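Local coordinates for protein tyrosinase (Burkholderia thailandensis, PDB 5ZRD) that oxidises monophenols to catechols, and probably on to quinones, with molecular oxygen at a dinuclear copper centre of the tyrosinase type, at residues W117-E122 and F317-N322. Residues are numbered along the deposited sequence; the frame is centred on the assembly and turned at random.
Sequences WDETDE and FFHHCN. With CU (copper (II) ion), chain K.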
# COMPACT_ATOMS: atom_id res chain seq x y z
N TRP A 117 -42.62 -5.91 -16.31
CA TRP A 117 -42.70 -7.13 -17.11
C TRP A 117 -43.15 -8.25 -16.19
O TRP A 117 -42.38 -8.71 -15.37
CB TRP A 117 -41.36 -7.48 -17.77
CG TRP A 117 -41.34 -8.85 -18.37
CD1 TRP A 117 -42.39 -9.58 -18.85
CD2 TRP A 117 -40.17 -9.64 -18.60
NE1 TRP A 117 -41.95 -10.79 -19.33
CE2 TRP A 117 -40.59 -10.83 -19.23
CE3 TRP A 117 -38.82 -9.43 -18.37
CZ2 TRP A 117 -39.70 -11.85 -19.57
CZ3 TRP A 117 -37.94 -10.44 -18.70
CH2 TRP A 117 -38.37 -11.62 -19.30
N ASP A 118 -44.40 -8.64 -16.36
CA ASP A 118 -44.95 -9.74 -15.62
C ASP A 118 -44.39 -11.08 -16.12
O ASP A 118 -44.95 -11.69 -17.03
CB ASP A 118 -46.49 -9.74 -15.67
CG ASP A 118 -47.10 -10.68 -14.61
OD1 ASP A 118 -46.39 -11.58 -14.08
OD2 ASP A 118 -48.29 -10.51 -14.34
N GLU A 119 -43.32 -11.52 -15.45
CA GLU A 119 -42.44 -12.62 -15.92
C GLU A 119 -43.11 -13.99 -15.81
O GLU A 119 -42.65 -14.96 -16.45
CB GLU A 119 -41.14 -12.64 -15.09
CG GLU A 119 -40.24 -11.45 -15.35
CD GLU A 119 -39.29 -11.06 -14.23
OE1 GLU A 119 -38.33 -10.34 -14.54
OE2 GLU A 119 -39.49 -11.46 -13.05
N THR A 120 -44.11 -14.08 -14.94
CA THR A 120 -44.77 -15.34 -14.61
C THR A 120 -46.25 -15.33 -15.03
O THR A 120 -47.00 -16.20 -14.63
CB THR A 120 -44.65 -15.64 -13.12
OG1 THR A 120 -45.10 -14.51 -12.37
CG2 THR A 120 -43.23 -15.96 -12.70
N ASP A 121 -46.69 -14.36 -15.80
CA ASP A 121 -48.03 -14.40 -16.38
C ASP A 121 -48.06 -15.42 -17.53
O ASP A 121 -47.02 -15.95 -17.93
CB ASP A 121 -48.46 -13.00 -16.92
CG ASP A 121 -47.77 -12.60 -18.25
OD1 ASP A 121 -46.92 -13.36 -18.78
OD2 ASP A 121 -48.10 -11.52 -18.78
N GLU A 122 -49.26 -15.62 -18.06
CA GLU A 122 -49.57 -16.62 -19.08
C GLU A 122 -48.82 -16.27 -20.39
O GLU A 122 -48.28 -17.17 -21.06
CB GLU A 122 -51.10 -16.71 -19.28
CG GLU A 122 -51.60 -18.05 -19.83
CD GLU A 122 -51.23 -19.31 -19.03
OE1 GLU A 122 -51.12 -20.39 -19.67
OE2 GLU A 122 -51.03 -19.23 -17.77
N PHE A 317 -35.00 -2.52 -15.86
CA PHE A 317 -35.94 -1.77 -15.00
C PHE A 317 -37.34 -2.39 -15.07
O PHE A 317 -38.07 -2.39 -14.06
CB PHE A 317 -35.89 -0.29 -15.35
CG PHE A 317 -34.58 0.30 -14.92
CD1 PHE A 317 -33.48 0.19 -15.74
CD2 PHE A 317 -34.40 0.74 -13.63
CE1 PHE A 317 -32.24 0.61 -15.31
CE2 PHE A 317 -33.16 1.18 -13.21
CZ PHE A 317 -32.08 1.12 -14.04
N PHE A 318 -37.70 -2.95 -16.22
CA PHE A 318 -38.98 -3.66 -16.36
C PHE A 318 -38.98 -4.93 -15.49
O PHE A 318 -39.98 -5.31 -14.87
CB PHE A 318 -39.21 -3.99 -17.84
CG PHE A 318 -39.52 -2.75 -18.64
CD1 PHE A 318 -38.50 -1.95 -19.12
CD2 PHE A 318 -40.82 -2.32 -18.80
CE1 PHE A 318 -38.79 -0.77 -19.79
CE2 PHE A 318 -41.10 -1.16 -19.50
CZ PHE A 318 -40.08 -0.38 -19.99
N HIS A 319 -37.83 -5.59 -15.47
CA HIS A 319 -37.60 -6.78 -14.69
C HIS A 319 -37.64 -6.46 -13.19
O HIS A 319 -38.32 -7.13 -12.43
CB HIS A 319 -36.25 -7.37 -15.05
CG HIS A 319 -35.71 -8.31 -14.03
ND1 HIS A 319 -36.34 -9.48 -13.71
CD2 HIS A 319 -34.60 -8.24 -13.27
CE1 HIS A 319 -35.62 -10.12 -12.81
NE2 HIS A 319 -34.57 -9.35 -12.50
N HIS A 320 -36.87 -5.46 -12.81
CA HIS A 320 -36.77 -5.07 -11.44
C HIS A 320 -38.07 -4.45 -10.93
O HIS A 320 -38.29 -4.47 -9.73
CB HIS A 320 -35.59 -4.15 -11.18
CG HIS A 320 -34.42 -4.93 -10.68
ND1 HIS A 320 -34.33 -5.34 -9.38
CD2 HIS A 320 -33.34 -5.43 -11.31
CE1 HIS A 320 -33.24 -6.04 -9.22
NE2 HIS A 320 -32.60 -6.09 -10.38
N CYS A 321 -38.94 -3.98 -11.81
CA CYS A 321 -40.24 -3.51 -11.35
C CYS A 321 -41.10 -4.74 -11.01
O CYS A 321 -41.88 -4.77 -10.03
CB CYS A 321 -40.85 -2.56 -12.39
SG CYS A 321 -42.47 -1.86 -11.95
N ASN A 322 -40.88 -5.82 -11.76
CA ASN A 322 -41.55 -7.07 -11.41
C ASN A 322 -41.00 -7.65 -10.10
O ASN A 322 -41.73 -8.20 -9.33
CB ASN A 322 -41.47 -8.10 -12.52
CG ASN A 322 -42.44 -9.23 -12.26
OD1 ASN A 322 -43.65 -8.99 -12.16
ND2 ASN A 322 -41.90 -10.43 -12.12
CU CU K . -31.37 -7.37 -10.95
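Glu119 reaches from the loop ahead of helix 122-127 to His319 and Asn322 on helix 315-334. Glu119 CB, directed at the helix, lies 3.8 Å from Asn322 ND2. Glu119 CG, anti to the carbonyl carbon (chi1 -69°), passes over the centre of one face of the Trp117 ring, 3.7 Å above its plane. Beyond CG the chain is extended, which brings CD to the edge of the His319 imidazole, in the ring plane. There the two oxygens divide. Glu119 OE1 accepts a nearly straight hydrogen bond (174°) from His319 ND1; the modelled 2.3 Å separation is so short that its exact length is doubtful. Glu119 OE2 accepts from Asn322 ND2 at 2.8 Å, a donor lying well above the carboxylate plane, and is also hydrogen-bonded to Tyr241 of helix 237-244. Alongside, Trp117 N donates to Phe318 O at 3.1 Å, entering from the opposite face of that carbonyl to the helical N-H of Asn322.

His320, next in the helix, binds a copper ion through NE2 at 1.9 Å; His277 and His281 are the other protein ligands, and the bound oxygen atom touches His320. His319 is not a copper ligand, but its side chain comes within about 3 Å of that of His277. Glu119, lying behind His319 as seen from the copper, probably limits the rotation of that imidazole, and this buried His-carboxylate pair may influence the electrostatics around the copper site.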